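Local coordinates for 5-carboxymethyl-2-hydroxymuconate semialdehyde dehydrogenase (Thermus thermophilus, PDB 2D4E), which probably catalyses the NAD-dependent oxidation of 5-carboxymethyl-2-hydroxymuconate semialdehyde to the corresponding acid in homoprotocatechuate breakdown, at residues R330-G335 / E341-P346. Sequence-based numbering, arbitrary orientation.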
ATOM      1  N   ARG C 330       7.866  43.357 -18.869  1.00 26.48           N
ATOM      2  CA  ARG C 330       8.418  44.363 -19.768  1.00 26.85           C
ATOM      3  C   ARG C 330       9.924  44.155 -19.912  1.00 27.58           C
ATOM      4  O   ARG C 330      10.486  44.339 -20.992  1.00 24.78           O
ATOM      5  CB  ARG C 330       8.151  45.770 -19.213  1.00 29.99           C
ATOM      6  CG  ARG C 330       8.219  46.874 -20.256  1.00 32.29           C
ATOM      7  CD  ARG C 330       8.237  48.265 -19.623  1.00 34.60           C
ATOM      8  NE  ARG C 330       7.047  48.576 -18.830  1.00 32.03           N
ATOM      9  CZ  ARG C 330       5.827  48.747 -19.331  1.00 31.31           C
ATOM     10  NH1 ARG C 330       5.613  48.631 -20.637  1.00 32.76           N
ATOM     11  NH2 ARG C 330       4.821  49.064 -18.527  1.00 32.38           N
ATOM     12  N   ALA C 331      10.567  43.760 -18.817  1.00 22.61           N
ATOM     13  CA  ALA C 331      12.012  43.539 -18.806  1.00 20.89           C
ATOM     14  C   ALA C 331      12.471  42.220 -19.433  1.00 23.35           C
ATOM     15  O   ALA C 331      13.658  42.052 -19.713  1.00 23.31           O
ATOM     16  CB  ALA C 331      12.531  43.638 -17.373  1.00 20.95           C
ATOM     17  N   ILE C 332      11.548  41.285 -19.648  1.00 21.41           N
ATOM     18  CA  ILE C 332      11.898  39.994 -20.242  1.00 21.27           C
ATOM     19  C   ILE C 332      12.626  40.161 -21.582  1.00 22.70           C
ATOM     20  O   ILE C 332      12.126  40.829 -22.485  1.00 23.91           O
ATOM     21  CB  ILE C 332      10.632  39.120 -20.458  1.00 22.13           C
ATOM     22  CG1 ILE C 332      10.026  38.747 -19.100  1.00 19.64           C
ATOM     23  CG2 ILE C 332      10.982  37.874 -21.254  1.00 21.18           C
ATOM     24  CD1 ILE C 332       8.705  38.023 -19.181  1.00 21.99           C
ATOM     25  N   ARG C 333      13.807  39.552 -21.701  1.00 19.55           N
ATOM     26  CA  ARG C 333      14.595  39.633 -22.926  1.00 16.81           C
ATOM     27  C   ARG C 333      14.083  38.653 -23.985  1.00 23.10           C
ATOM     28  O   ARG C 333      14.076  37.433 -23.775  1.00 19.15           O
ATOM     29  CB  ARG C 333      16.077  39.350 -22.630  1.00 23.65           C
ATOM     30  CG  ARG C 333      16.752  40.390 -21.724  1.00 23.78           C
ATOM     31  CD  ARG C 333      18.249  40.135 -21.588  1.00 19.97           C
ATOM     32  NE  ARG C 333      18.540  38.876 -20.906  1.00 22.64           N
ATOM     33  CZ  ARG C 333      18.474  38.699 -19.588  1.00 26.24           C
ATOM     34  NH1 ARG C 333      18.153  39.710 -18.790  1.00 24.08           N
ATOM     35  NH2 ARG C 333      18.750  37.513 -19.062  1.00 27.31           N
ATOM     36  N   VAL C 334      13.655  39.201 -25.120  1.00 17.00           N
ATOM     37  CA  VAL C 334      13.130  38.408 -26.227  1.00 17.80           C
ATOM     38  C   VAL C 334      14.204  38.301 -27.303  1.00 22.46           C
ATOM     39  O   VAL C 334      14.787  39.307 -27.713  1.00 21.48           O
ATOM     40  CB  VAL C 334      11.860  39.071 -26.823  1.00 16.25           C
ATOM     41  CG1 VAL C 334      11.301  38.231 -27.964  1.00 15.19           C
ATOM     42  CG2 VAL C 334      10.809  39.249 -25.726  1.00 18.72           C
ATOM     43  N   GLY C 335      14.478  37.083 -27.751  1.00 20.08           N
ATOM     44  CA  GLY C 335      15.501  36.901 -28.762  1.00 20.46           C
ATOM     45  C   GLY C 335      15.614  35.487 -29.294  1.00 23.89           C
ATOM     46  O   GLY C 335      14.766  34.637 -29.029  1.00 19.58           O
ATOM     47  N   GLU C 341      21.460  34.997 -23.923  1.00 22.00           N
ATOM     48  CA  GLU C 341      20.807  36.113 -23.237  1.00 24.56           C
ATOM     49  C   GLU C 341      19.283  36.074 -23.345  1.00 22.43           C
ATOM     50  O   GLU C 341      18.587  36.753 -22.593  1.00 18.92           O
ATOM     51  CB  GLU C 341      21.306  37.446 -23.799  1.00 28.59           C
ATOM     52  CG  GLU C 341      22.757  37.731 -23.492  1.00 42.34           C
ATOM     53  CD  GLU C 341      23.011  37.811 -22.004  1.00 51.21           C
ATOM     54  OE1 GLU C 341      22.502  38.763 -21.368  1.00 52.82           O
ATOM     55  OE2 GLU C 341      23.711  36.918 -21.473  1.00 52.93           O
ATOM     56  N   THR C 342      18.775  35.279 -24.281  1.00 21.21           N
ATOM     57  CA  THR C 342      17.338  35.163 -24.511  1.00 20.92           C
ATOM     58  C   THR C 342      16.577  34.504 -23.361  1.00 21.76           C
ATOM     59  O   THR C 342      17.047  33.528 -22.777  1.00 20.93           O
ATOM     60  CB  THR C 342      17.059  34.345 -25.786  1.00 18.29           C
ATOM     61  OG1 THR C 342      17.686  34.977 -26.909  1.00 19.59           O
ATOM     62  CG2 THR C 342      15.551  34.227 -26.028  1.00 14.73           C
ATOM     63  N   GLU C 343      15.401  35.041 -23.042  1.00 20.46           N
ATOM     64  CA  GLU C 343      14.565  34.471 -21.990  1.00 24.36           C
ATOM     65  C   GLU C 343      13.291  33.948 -22.639  1.00 24.39           C
ATOM     66  O   GLU C 343      12.757  32.909 -22.244  1.00 32.17           O
ATOM     67  CB  GLU C 343      14.227  35.518 -20.923  1.00 17.42           C
ATOM     68  CG  GLU C 343      15.440  35.994 -20.130  1.00 23.05           C
ATOM     69  CD  GLU C 343      15.083  37.029 -19.082  1.00 24.26           C
ATOM     70  OE1 GLU C 343      15.154  36.711 -17.877  1.00 27.51           O
ATOM     71  OE2 GLU C 343      14.720  38.159 -19.468  1.00 25.94           O
ATOM     72  N   VAL C 344      12.808  34.675 -23.640  1.00 22.91           N
ATOM     73  CA  VAL C 344      11.614  34.275 -24.373  1.00 20.19           C
ATOM     74  C   VAL C 344      11.932  34.211 -25.862  1.00 20.30           C
ATOM     75  O   VAL C 344      12.388  35.190 -26.458  1.00 16.78           O
ATOM     76  CB  VAL C 344      10.435  35.257 -24.135  1.00 18.86           C
ATOM     77  CG1 VAL C 344       9.355  35.055 -25.194  1.00 15.53           C
ATOM     78  CG2 VAL C 344       9.841  35.022 -22.757  1.00 15.46           C
ATOM     79  N   GLY C 345      11.701  33.041 -26.447  1.00 19.77           N
ATOM     80  CA  GLY C 345      11.956  32.843 -27.860  1.00 16.16           C
ATOM     81  C   GLY C 345      10.686  32.954 -28.680  1.00 17.75           C
ATOM     82  O   GLY C 345       9.680  33.474 -28.200  1.00 20.69           O
ATOM     83  N   PRO C 346      10.703  32.467 -29.929  1.00 17.59           N
ATOM     84  CA  PRO C 346       9.548  32.516 -30.824  1.00 17.39           C
ATOM     85  C   PRO C 346       8.578  31.357 -30.624  1.00 20.28           C
ATOM     86  O   PRO C 346       8.950  30.301 -30.106  1.00 17.50           O
ATOM     87  CB  PRO C 346      10.191  32.471 -32.195  1.00 20.40           C
ATOM     88  CG  PRO C 346      11.304  31.485 -31.969  1.00 19.61           C
ATOM     89  CD  PRO C 346      11.877  31.902 -30.622  1.00 15.83           C
TER
HETATM   90  O   HOH W   1      15.050  40.419 -18.004  1.00 32.45           O
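Val334 and Val344 form a single parallel beta bridge, their CA atoms 4.8 Å apart. The bridge closes the first part of the loop between helix 315-331 and helix 350-365 in this aldehyde dehydrogenase fold. Val344 N donates to Arg333 O, and Val344 O accepts from Gly335 N at 3.1 Å. Glu343 N also donates to Arg333 O, at 2.8 Å. The two donors reach this oxygen from opposite faces of its carbonyl plane. Beside the bridge, Ile332 CG2 presses on Val344 CG2 at 3.4 Å, tighter than usual for two carbons.

Arg333, Glu341 and Glu343 form a salt-bridge network. A bend at chi3 (-65°) turns the Arg333 guanidinium so that NE donates to Glu341 O at 2.7 Å, in the carbonyl plane. This bond helps fix the rotation of the group. The Glu343 carboxylate stacks over one guanidinium face, the planes only 5° apart. Glu341 OE1 lies over the opposite face, 4.0 Å from Arg333 NE. The salt bridges from Arg333 to Glu341 OE1 and to Glu343 OE2 are both long, and no guanidinium N-H points at either oxygen.

Glu343 also ties the loop to the second subunit. Its OE1 accepts from Gly514 N of that subunit, and Phe513 of the same subunit packs on Glu343 and Val344. Glu343 OE2 takes a nearly straight bond from Arg333 N (2.8 Å, 176°) through its anti lone pair. A water donates to Glu343 OE2 and to Ala331 O, 2.7 Å from each.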